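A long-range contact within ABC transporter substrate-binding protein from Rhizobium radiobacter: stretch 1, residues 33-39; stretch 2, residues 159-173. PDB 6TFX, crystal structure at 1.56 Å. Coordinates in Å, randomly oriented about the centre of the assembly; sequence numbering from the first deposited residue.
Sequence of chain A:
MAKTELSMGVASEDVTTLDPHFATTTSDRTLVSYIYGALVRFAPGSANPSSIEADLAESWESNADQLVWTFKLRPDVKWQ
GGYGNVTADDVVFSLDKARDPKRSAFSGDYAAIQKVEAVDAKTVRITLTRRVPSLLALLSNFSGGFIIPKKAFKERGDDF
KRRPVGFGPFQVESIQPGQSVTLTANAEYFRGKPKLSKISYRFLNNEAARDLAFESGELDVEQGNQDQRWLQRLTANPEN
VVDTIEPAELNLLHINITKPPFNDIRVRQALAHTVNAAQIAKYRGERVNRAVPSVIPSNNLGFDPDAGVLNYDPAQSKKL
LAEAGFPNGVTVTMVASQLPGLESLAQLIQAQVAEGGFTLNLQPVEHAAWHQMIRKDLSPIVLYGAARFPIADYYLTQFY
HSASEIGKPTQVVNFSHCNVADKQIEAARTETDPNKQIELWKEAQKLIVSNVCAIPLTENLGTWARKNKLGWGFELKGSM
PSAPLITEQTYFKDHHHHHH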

ATOM      1  N   SER A  33       0.557   8.190   8.171  1.00 14.90           N
ATOM      2  CA  SER A  33       1.149   9.299   7.414  1.00 13.25           C
ATOM      3  C   SER A  33       0.849  10.674   8.020  1.00 17.59           C
ATOM      4  O   SER A  33       1.488  11.662   7.638  1.00 17.49           O
ATOM      5  N   TYR A  34      -0.135  10.748   8.933  1.00 15.17           N
ATOM      6  CA  TYR A  34      -0.462  12.046   9.574  1.00 15.18           C
ATOM      7  C   TYR A  34       0.270  12.183  10.920  1.00 18.21           C
ATOM      8  O   TYR A  34       0.472  13.298  11.401  1.00 19.03           O
ATOM      9  N   ILE A  35       0.595  11.046  11.552  1.00 13.84           N
ATOM     10  CA  ILE A  35       1.185  11.003  12.897  1.00 15.01           C
ATOM     11  C   ILE A  35       2.685  11.016  12.909  1.00 18.79           C
ATOM     12  O   ILE A  35       3.269  11.549  13.855  1.00 17.67           O
ATOM     13  N   TYR A  36       3.316  10.297  11.944  1.00 16.08           N
ATOM     14  CA  TYR A  36       4.756  10.116  11.959  1.00 15.79           C
ATOM     15  C   TYR A  36       5.470  10.827  10.820  1.00 18.88           C
ATOM     16  O   TYR A  36       4.863  11.185   9.787  1.00 17.58           O
ATOM     17  N   GLY A  37       6.781  10.913  10.994  1.00 16.66           N
ATOM     18  CA  GLY A  37       7.724  11.372   9.975  1.00 16.01           C
ATOM     19  C   GLY A  37       8.873  10.382   9.857  1.00 18.75           C
ATOM     20  O   GLY A  37       8.881   9.335  10.526  1.00 18.63           O
ATOM     21  N   ALA A  38       9.869  10.709   9.036  1.00 15.91           N
ATOM     22  CA  ALA A  38      10.995   9.809   8.828  1.00 17.07           C
ATOM     23  C   ALA A  38      12.288  10.634   8.689  1.00 17.95           C
ATOM     24  O   ALA A  38      12.258  11.864   8.840  1.00 16.52           O
ATOM     25  N   LEU A  39      13.420   9.978   8.372  1.00 14.97           N
ATOM     26  CA  LEU A  39      14.657  10.739   8.124  1.00 14.26           C
ATOM     27  C   LEU A  39      14.454  11.695   6.935  1.00 17.22           C
ATOM     28  O   LEU A  39      14.872  12.853   6.979  1.00 18.30           O
ATOM     29  N   ASP A 159       0.478  -2.219  23.462  1.00 22.65           N
ATOM     30  CA  ASP A 159      -0.524  -1.153  23.448  1.00 22.60           C
ATOM     31  C   ASP A 159      -0.116   0.022  22.552  1.00 23.40           C
ATOM     32  O   ASP A 159      -0.952   0.881  22.262  1.00 23.92           O
ATOM     33  N   PHE A 160       1.147   0.059  22.091  1.00 20.12           N
ATOM     34  CA  PHE A 160       1.605   1.162  21.236  1.00 18.95           C
ATOM     35  C   PHE A 160       0.750   1.278  19.971  1.00 21.48           C
ATOM     36  O   PHE A 160       0.466   2.391  19.531  1.00 23.57           O
ATOM     37  N   LYS A 161       0.342   0.133  19.390  1.00 19.33           N
ATOM     38  CA  LYS A 161      -0.469   0.106  18.147  1.00 19.29           C
ATOM     39  C   LYS A 161      -1.808   0.881  18.259  1.00 23.01           C
ATOM     40  O   LYS A 161      -2.363   1.285  17.231  1.00 20.38           O
ATOM     41  N   ARG A 162      -2.315   1.096  19.503  1.00 20.99           N
ATOM     42  CA  ARG A 162      -3.549   1.870  19.715  1.00 21.82           C
ATOM     43  C   ARG A 162      -3.282   3.197  20.466  1.00 25.38           C
ATOM     44  O   ARG A 162      -4.198   3.997  20.641  1.00 24.55           O
ATOM     45  N   ARG A 163      -2.011   3.444  20.881  1.00 21.17           N
ATOM     46  CA  ARG A 163      -1.617   4.681  21.580  1.00 20.12           C
ATOM     47  C   ARG A 163      -0.304   5.146  20.938  1.00 23.68           C
ATOM     48  O   ARG A 163       0.755   5.098  21.585  1.00 23.67           O
ATOM     49  N   PRO A 164      -0.334   5.510  19.633  1.00 20.99           N
ATOM     50  CA  PRO A 164       0.919   5.833  18.935  1.00 20.49           C
ATOM     51  C   PRO A 164       1.507   7.167  19.349  1.00 21.44           C
ATOM     52  O   PRO A 164       0.778   8.066  19.799  1.00 20.81           O
ATOM     53  N   VAL A 165       2.826   7.306  19.143  1.00 19.35           N
ATOM     54  CA  VAL A 165       3.538   8.547  19.440  1.00 17.69           C
ATOM     55  C   VAL A 165       4.471   8.780  18.279  1.00 19.12           C
ATOM     56  O   VAL A 165       5.325   7.942  18.013  1.00 18.61           O
ATOM     57  N   GLY A 166       4.295   9.889  17.575  1.00 17.35           N
ATOM     58  CA  GLY A 166       5.188  10.242  16.469  1.00 17.12           C
ATOM     59  C   GLY A 166       5.680  11.672  16.591  1.00 19.52           C
ATOM     60  O   GLY A 166       5.472  12.302  17.636  1.00 17.54           O
ATOM     61  N   PHE A 167       6.413  12.161  15.572  1.00 16.79           N
ATOM     62  CA  PHE A 167       6.825  13.576  15.566  1.00 16.57           C
ATOM     63  C   PHE A 167       6.146  14.335  14.418  1.00 18.60           C
ATOM     64  O   PHE A 167       6.470  15.502  14.156  1.00 18.29           O
ATOM     65  N   GLY A 168       5.183  13.678  13.785  1.00 16.98           N
ATOM     66  CA  GLY A 168       4.392  14.226  12.685  1.00 16.94           C
ATOM     67  C   GLY A 168       3.472  15.351  13.133  1.00 20.06           C
ATOM     68  O   GLY A 168       3.377  15.682  14.337  1.00 18.51           O
ATOM     69  N   PRO A 169       2.750  15.946  12.162  1.00 17.22           N
ATOM     70  CA  PRO A 169       1.940  17.138  12.481  1.00 15.74           C
ATOM     71  C   PRO A 169       0.686  16.896  13.304  1.00 19.38           C
ATOM     72  O   PRO A 169       0.155  17.855  13.860  1.00 19.16           O
ATOM     73  N   PHE A 170       0.170  15.636  13.347  1.00 16.51           N
ATOM     74  CA  PHE A 170      -1.048  15.357  14.115  1.00 15.45           C
ATOM     75  C   PHE A 170      -0.813  14.210  15.067  1.00 20.05           C
ATOM     76  O   PHE A 170      -0.088  13.284  14.737  1.00 20.01           O
ATOM     77  N   GLN A 171      -1.478  14.239  16.213  1.00 18.23           N
ATOM     78  CA  GLN A 171      -1.337  13.181  17.218  1.00 19.17           C
ATOM     79  C   GLN A 171      -2.676  12.574  17.494  1.00 22.49           C
ATOM     80  O   GLN A 171      -3.695  13.249  17.390  1.00 22.12           O
ATOM     81  N   VAL A 172      -2.682  11.310  17.916  1.00 19.26           N
ATOM     82  CA  VAL A 172      -3.930  10.651  18.248  1.00 19.95           C
ATOM     83  C   VAL A 172      -4.323  11.075  19.648  1.00 24.57           C
ATOM     84  O   VAL A 172      -3.598  10.775  20.601  1.00 24.35           O
ATOM     85  N   GLU A 173      -5.441  11.802  19.765  1.00 20.69           N
ATOM     86  CA  GLU A 173      -5.947  12.209  21.075  1.00 21.16           C
ATOM     87  C   GLU A 173      -6.754  11.054  21.692  1.00 28.59           C
ATOM     88  O   GLU A 173      -6.609  10.762  22.887  1.00 29.41           O
TER

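The end of a helix, residues 33-35, and the loop that follows it lie against a long loop of stretch 2 and the strand beginning at Phe170. The backbones come closest where Tyr36 meets Gly168, their CA atoms 4.2 Å apart, and this proximity rests on glycines. A side chain at Gly168 would point toward stretch 1, and an ideal CB there would clash with Ile35 O and Tyr36 N; one at Gly166 would clash with Ile35 O and the Tyr36 ring. The two bare backbone positions form a hollow into which the Ile35 carbonyl projects. Ile35 O accepts a hydrogen bond from Gly168 N at 2.9 Å and receives a CA-H...O contact from Gly166 CA at 3.5 Å. One residue earlier, Tyr34 O accepts a hydrogen bond from Phe170 N (3.1 Å), so two successive carbonyls near the helix end are tied to the other stretch.

Ile35 is the residue of stretch 1 most covered by the contact. Its CA-to-CB bond points away overall, although CB itself touches stretch 2. With chi1 m and chi2 t, the side chain carries CD1 to 3.5 Å from Val172 CG2 and 4.1 Å from Pro164 CG, so that its tip packs against both a strand residue and a loop proline. Val172 has chi1 t, and Pro164, with its ring C-gamma endo, has a CA-to-CB bond that points toward stretch 1. At the base of Ile35, the CA approaches Phe170 O at 3.2 Å in a nearly straight CA-H...O contact.

Tyr36 also starts away, but its m rotamer, with chi2 at -86°, brings the end of the ring nearer to stretch 2. The hydroxyl reaches a pocket lined by Pro164 and Phe160: Tyr36 OH lies 3.1 Å from Pro164 CB and 3.2 Å from Phe160 CE1, the latter atom being at the edge of the tyrosine ring. The CA-to-CB bond of Phe160 runs sideways, but with chi1 t the end of its ring comes nearer to stretch 1. The hydroxyl of Tyr36 is hydrogen-bonded elsewhere in the structure. Closer to the backbone, Tyr36 CD1 passes 3.6 Å from Gly166 CA, using the space that the glycine leaves free. Val165 O, 3.3 Å from Tyr36 CE1, is buried by the contact without a polar partner.

Phe167 reverses the arrangement, with a ring from stretch 2 covering a hollow in stretch 1. Its CB points away, yet chi1 p turns the ring back so that Gly37 N lies over one face and CZ comes within 3.5 Å of Gly37 C. An ideal CB on Gly37 would lie 2.4 Å from Phe167 CE1, so the ring fits because that position is bare. Beside it, water 1 bridges the backbones, accepting from Gly37 N at 2.9 Å and from Phe167 N at 3.0 Å.

Around Tyr34 the packing is looser. Its CB sits 4.4 Å from CD2 of Phe170, which has chi1 m, while the phenol end leads away from stretch 2.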

ATOM      1  CB  SER A  33       0.709   9.270   5.953  1.00 16.66           C
ATOM      2  OG  SER A  33      -0.605   9.784   5.800  1.00 17.55           O
ATOM      3  CB  TYR A  34      -1.969  12.134   9.863  1.00 15.97           C
ATOM      4  CG  TYR A  34      -2.887  12.080   8.647  1.00 16.56           C
ATOM      5  CD1 TYR A  34      -2.371  12.061   7.352  1.00 16.67           C
ATOM      6  CD2 TYR A  34      -4.260  11.917   8.796  1.00 18.33           C
ATOM      7  CE1 TYR A  34      -3.203  11.953   6.238  1.00 16.54           C
ATOM      8  CE2 TYR A  34      -5.104  11.829   7.692  1.00 19.08           C
ATOM      9  CZ  TYR A  34      -4.576  11.857   6.412  1.00 20.70           C
ATOM     10  OH  TYR A  34      -5.441  11.719   5.341  1.00 19.37           O
ATOM     11  CB  ILE A  35       0.665   9.715  13.620  1.00 18.36           C
ATOM     12  CG1 ILE A  35      -0.887   9.698  13.707  1.00 19.14           C
ATOM     13  CG2 ILE A  35       1.317   9.486  15.010  1.00 20.12           C
ATOM     14  CD1 ILE A  35      -1.476   8.249  13.924  1.00 20.47           C
ATOM     15  CB  TYR A  36       5.055   8.629  11.788  1.00 16.40           C
ATOM     16  CG  TYR A  36       4.498   7.746  12.875  1.00 15.71           C
ATOM     17  CD1 TYR A  36       5.208   7.529  14.050  1.00 17.69           C
ATOM     18  CD2 TYR A  36       3.278   7.091  12.716  1.00 17.06           C
ATOM     19  CE1 TYR A  36       4.709   6.702  15.055  1.00 15.05           C
ATOM     20  CE2 TYR A  36       2.768   6.261  13.713  1.00 18.18           C
ATOM     21  CZ  TYR A  36       3.502   6.049  14.871  1.00 18.40           C
ATOM     22  OH  TYR A  36       3.039   5.184  15.835  1.00 18.98           O
ATOM     23  CB  ALA A  38      10.734   8.976   7.577  1.00 18.46           C
ATOM     24  CB  LEU A  39      15.794   9.781   7.801  1.00 14.78           C
ATOM     25  CG  LEU A  39      16.401   9.059   9.022  1.00 16.42           C
ATOM     26  CD1 LEU A  39      17.319   7.916   8.577  1.00 16.23           C
ATOM     27  CD2 LEU A  39      17.176  10.036   9.909  1.00 17.09           C
ATOM     28  CB  ASP A 159      -0.814  -0.655  24.873  1.00 26.04           C
ATOM     29  CG  ASP A 159      -2.300  -0.447  25.149  1.00 53.54           C
ATOM     30  OD1 ASP A 159      -3.119  -1.274  24.668  1.00 58.33           O
ATOM     31  OD2 ASP A 159      -2.643   0.520  25.869  1.00 61.93           O
ATOM     32  CB  PHE A 160       3.088   0.997  20.872  1.00 19.85           C
ATOM     33  CG  PHE A 160       3.691   2.154  20.106  1.00 19.59           C
ATOM     34  CD1 PHE A 160       3.678   2.171  18.714  1.00 19.90           C
ATOM     35  CD2 PHE A 160       4.268   3.226  20.776  1.00 20.89           C
ATOM     36  CE1 PHE A 160       4.243   3.234  18.008  1.00 20.45           C
ATOM     37  CE2 PHE A 160       4.824   4.301  20.068  1.00 21.93           C
ATOM     38  CZ  PHE A 160       4.791   4.303  18.690  1.00 20.71           C
ATOM     39  CB  LYS A 161      -0.693  -1.334  17.673  1.00 23.62           C
ATOM     40  CG  LYS A 161      -1.489  -2.187  18.657  1.00 26.23           C
ATOM     41  CD  LYS A 161      -1.899  -3.561  18.080  1.00 32.70           C
ATOM     42  CE  LYS A 161      -0.782  -4.580  18.005  1.00 48.08           C
ATOM     43  NZ  LYS A 161      -0.300  -4.994  19.345  1.00 64.97           N
ATOM     44  CB  ARG A 162      -4.641   1.016  20.395  1.00 26.48           C
ATOM     45  CG  ARG A 162      -5.174  -0.101  19.489  1.00 38.23           C
ATOM     46  CD  ARG A 162      -6.496  -0.695  19.970  1.00 42.23           C
ATOM     47  NE  ARG A 162      -7.662   0.096  19.548  1.00 45.72           N
ATOM     48  CZ  ARG A 162      -8.331  -0.090  18.412  1.00 60.28           C
ATOM     49  NH1 ARG A 162      -7.956  -1.038  17.560  1.00 46.71           N
ATOM     50  NH2 ARG A 162      -9.377   0.670  18.118  1.00 48.70           N
ATOM     51  CB  ARG A 163      -1.446   4.415  23.078  1.00 21.05           C
ATOM     52  CG  ARG A 163      -2.763   4.097  23.789  1.00 30.42           C
ATOM     53  CD  ARG A 163      -2.558   3.830  25.273  1.00 37.08           C
ATOM     54  NE  ARG A 163      -1.972   4.976  25.972  1.00 43.34           N
ATOM     55  CZ  ARG A 163      -0.973   4.891  26.846  1.00 54.58           C
ATOM     56  NH1 ARG A 163      -0.445   3.710  27.154  1.00 40.35           N
ATOM     57  NH2 ARG A 163      -0.501   5.982  27.428  1.00 40.76           N
ATOM     58  CB  PRO A 164       0.494   5.875  17.465  1.00 21.80           C
ATOM     59  CG  PRO A 164      -0.932   6.332  17.510  1.00 25.10           C
ATOM     60  CD  PRO A 164      -1.493   5.614  18.711  1.00 21.57           C
ATOM     61  CB  VAL A 165       4.362   8.477  20.748  1.00 20.02           C
ATOM     62  CG1 VAL A 165       5.121   9.790  20.981  1.00 19.30           C
ATOM     63  CG2 VAL A 165       3.477   8.136  21.947  1.00 19.77           C
ATOM     64  CB  PHE A 167       8.357  13.781  15.575  1.00 18.37           C
ATOM     65  CG  PHE A 167       9.111  13.221  14.403  1.00 18.05           C
ATOM     66  CD1 PHE A 167       9.060  13.841  13.160  1.00 20.35           C
ATOM     67  CD2 PHE A 167       9.941  12.122  14.560  1.00 19.92           C
ATOM     68  CE1 PHE A 167       9.787  13.327  12.079  1.00 20.62           C
ATOM     69  CE2 PHE A 167      10.679  11.623  13.489  1.00 22.21           C
ATOM     70  CZ  PHE A 167      10.572  12.212  12.248  1.00 20.57           C
ATOM     71  CB  PRO A 169       1.596  17.718  11.095  1.00 17.11           C
ATOM     72  CG  PRO A 169       1.729  16.547  10.130  1.00 20.27           C
ATOM     73  CD  PRO A 169       2.850  15.712  10.702  1.00 17.60           C
ATOM     74  CB  PHE A 170      -2.232  15.062  13.176  1.00 16.69           C
ATOM     75  CG  PHE A 170      -2.541  16.252  12.294  1.00 17.66           C
ATOM     76  CD1 PHE A 170      -3.314  17.308  12.769  1.00 20.59           C
ATOM     77  CD2 PHE A 170      -2.009  16.346  11.012  1.00 18.66           C
ATOM     78  CE1 PHE A 170      -3.540  18.449  11.979  1.00 21.38           C
ATOM     79  CE2 PHE A 170      -2.257  17.475  10.215  1.00 19.66           C
ATOM     80  CZ  PHE A 170      -2.993  18.527  10.713  1.00 18.46           C
ATOM     81  CB  GLN A 171      -0.756  13.740  18.530  1.00 20.69           C
ATOM     82  CG  GLN A 171      -1.600  14.873  19.141  1.00 20.56           C
ATOM     83  CD  GLN A 171      -0.747  15.955  19.741  1.00 41.50           C
ATOM     84  OE1 GLN A 171       0.460  15.797  19.927  1.00 40.57           O
ATOM     85  NE2 GLN A 171      -1.354  17.093  20.032  1.00 31.86           N
ATOM     86  CB  VAL A 172      -3.837   9.116  18.097  1.00 24.13           C
ATOM     87  CG1 VAL A 172      -5.083   8.420  18.655  1.00 25.00           C
ATOM     88  CG2 VAL A 172      -3.609   8.733  16.641  1.00 23.87           C
ATOM     89  CB  GLU A 173      -6.805  13.466  20.945  1.00 23.40           C
ATOM     90  CG  GLU A 173      -7.286  14.002  22.285  1.00 30.31           C
ATOM     91  CD  GLU A 173      -8.130  15.252  22.159  1.00 51.18           C
ATOM     92  OE1 GLU A 173      -9.315  15.138  21.767  1.00 45.67           O
ATOM     93  OE2 GLU A 173      -7.604  16.348  22.453  1.00 45.96           O
TER
HETATM   94  O   HOH W   1       7.620  10.158  13.632  1.00 18.55           O